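Local coordinates for protein phosphinothricin N-acetyltransferase (PDB 5DWM) that probably transfers an acetyl group from acetyl-CoA to an amine substrate, as a phosphinothricin N-acetyltransferase of the GNAT family, at residues A18-E21 with T22-I26. Sequence-based numbering, arbitrary orientation. Where two conformers were deposited one is given.
Sequences ADIE and TITAI
Asp19 and Ile23 are joined through their backbones at the N-terminal end of helix 20-33, the first helix of this GNAT-fold domain. The Ile23 N to Asp19 O bond, 3.0 Å, is nearly straight, and two further i to i+4 bonds follow it, from Thr24 N to Ile20 O and from Ala25 N to Glu21 O. One residue earlier a water stands between the two groups: it donates to Ala18 O and accepts from Thr22 N at 3.0 Å.

The side chains divide by face. Ile23 is buried, with CG1 beside its own backbone N (chi1 -78°), which lays CG1 3.5 Å from Asp19 O and brings CD1 to 3.9 Å from Asp19 CB. The Ile23 side chain continues onto Val64 and Tyr74 of the sheet, with Phe52 of helix 45-58 and Phe15 also touching it. The carboxylate of Asp19 has its partners just upstream: OD2 accepts from Gln16 N and forms a salt bridge with Arg13, linking this end of the helix to strand 11-14, which holds Arg13, and to the loop after it, which holds Gln16. Ile20 and Thr24 lie on the side packed against helix 45-58, on Met45 and Met48 respectively, and Ile20 CG2 comes 3.8 Å from Thr24 OG1. With OG1 beside its own backbone N (chi1 -57°), the hydroxyl of Thr24 donates to Ile20 O at 2.7 Å, and the carbonyl oxygen thus takes two bonds from one residue, Thr24 N and Thr24 OG1 arriving from opposite faces of its plane.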
loop_
_atom_site.group_PDB
_atom_site.type_symbol
_atom_site.label_atom_id
_atom_site.label_comp_id
_atom_site.label_asym_id
_atom_site.label_seq_id
_atom_site.Cartn_x
_atom_site.Cartn_y
_atom_site.Cartn_z
ATOM N N ALA A 18 -10.007 -24.925 11.779
ATOM C CA ALA A 18 -9.530 -26.226 11.319
ATOM C C ALA A 18 -8.909 -26.165 9.928
ATOM O O ALA A 18 -8.131 -27.059 9.569
ATOM C CB ALA A 18 -10.681 -27.232 11.331
ATOM N N ASP A 19 -9.221 -25.132 9.143
ATOM C CA ASP A 19 -8.685 -25.003 7.793
ATOM C C ASP A 19 -7.264 -24.455 7.757
ATOM O O ASP A 19 -6.660 -24.432 6.678
ATOM C CB ASP A 19 -9.555 -24.059 6.947
ATOM C CG ASP A 19 -10.993 -24.523 6.828
ATOM O OD1 ASP A 19 -11.223 -25.745 6.782
ATOM O OD2 ASP A 19 -11.892 -23.650 6.774
ATOM N N ILE A 20 -6.708 -24.031 8.896
ATOM C CA ILE A 20 -5.418 -23.334 8.896
ATOM C C ILE A 20 -4.302 -24.218 8.354
ATOM O O ILE A 20 -3.376 -23.743 7.683
ATOM C CB ILE A 20 -5.096 -22.786 10.300
ATOM C CG1 ILE A 20 -5.783 -21.439 10.514
ATOM C CG2 ILE A 20 -3.584 -22.654 10.516
ATOM C CD1 ILE A 20 -5.222 -20.321 9.647
ATOM N N GLU A 21 -4.358 -25.521 8.644
ATOM C CA GLU A 21 -3.287 -26.407 8.188
ATOM C C GLU A 21 -3.188 -26.427 6.666
ATOM O O GLU A 21 -2.101 -26.257 6.102
ATOM C CB GLU A 21 -3.480 -27.817 8.743
ATOM C CG GLU A 21 -2.483 -28.805 8.171
ATOM C CD GLU A 21 -2.597 -30.166 8.796
ATOM O OE1 GLU A 21 -1.807 -30.461 9.717
ATOM O OE2 GLU A 21 -3.482 -30.937 8.374
ATOM N N THR A 22 -4.318 -26.628 5.980
ATOM C CA THR A 22 -4.294 -26.661 4.520
ATOM C C THR A 22 -4.006 -25.283 3.934
ATOM O O THR A 22 -3.262 -25.162 2.952
ATOM C CB THR A 22 -5.609 -27.230 3.988
ATOM O OG1 THR A 22 -5.809 -28.539 4.525
ATOM C CG2 THR A 22 -5.576 -27.326 2.470
ATOM N N ILE A 23 -4.587 -24.229 4.516
ATOM C CA ILE A 23 -4.307 -22.879 4.040
ATOM C C ILE A 23 -2.814 -22.583 4.105
ATOM O O ILE A 23 -2.233 -22.024 3.163
ATOM C CB ILE A 23 -5.144 -21.854 4.826
ATOM C CG1 ILE A 23 -6.585 -21.859 4.303
ATOM C CG2 ILE A 23 -4.517 -20.467 4.733
ATOM C CD1 ILE A 23 -7.564 -21.202 5.213
ATOM N N THR A 24 -2.172 -22.962 5.216
ATOM C CA THR A 24 -0.726 -22.798 5.341
ATOM C C THR A 24 0.024 -23.590 4.275
ATOM O O THR A 24 1.000 -23.098 3.703
ATOM C CB THR A 24 -0.286 -23.199 6.748
ATOM O OG1 THR A 24 -1.002 -22.403 7.708
ATOM C CG2 THR A 24 1.214 -22.977 6.933
ATOM N N ALA A 25 -0.412 -24.820 3.993
ATOM C CA ALA A 25 0.233 -25.602 2.939
ATOM C C ALA A 25 0.084 -24.943 1.567
ATOM O O ALA A 25 1.041 -24.903 0.780
ATOM C CB ALA A 25 -0.318 -27.033 2.921
ATOM N N ILE A 26 -1.104 -24.416 1.264
ATOM C CA ILE A 26 -1.325 -23.737 -0.012
ATOM C C ILE A 26 -0.432 -22.508 -0.117
ATOM O O ILE A 26 0.242 -22.287 -1.129
ATOM C CB ILE A 26 -2.810 -23.366 -0.162
ATOM C CG1 ILE A 26 -3.651 -24.638 -0.309
ATOM C CG2 ILE A 26 -3.028 -22.431 -1.350
ATOM C CD1 ILE A 26 -5.147 -24.394 -0.293
HETATM O O HOH W 1 -6.709 -27.852 7.242
#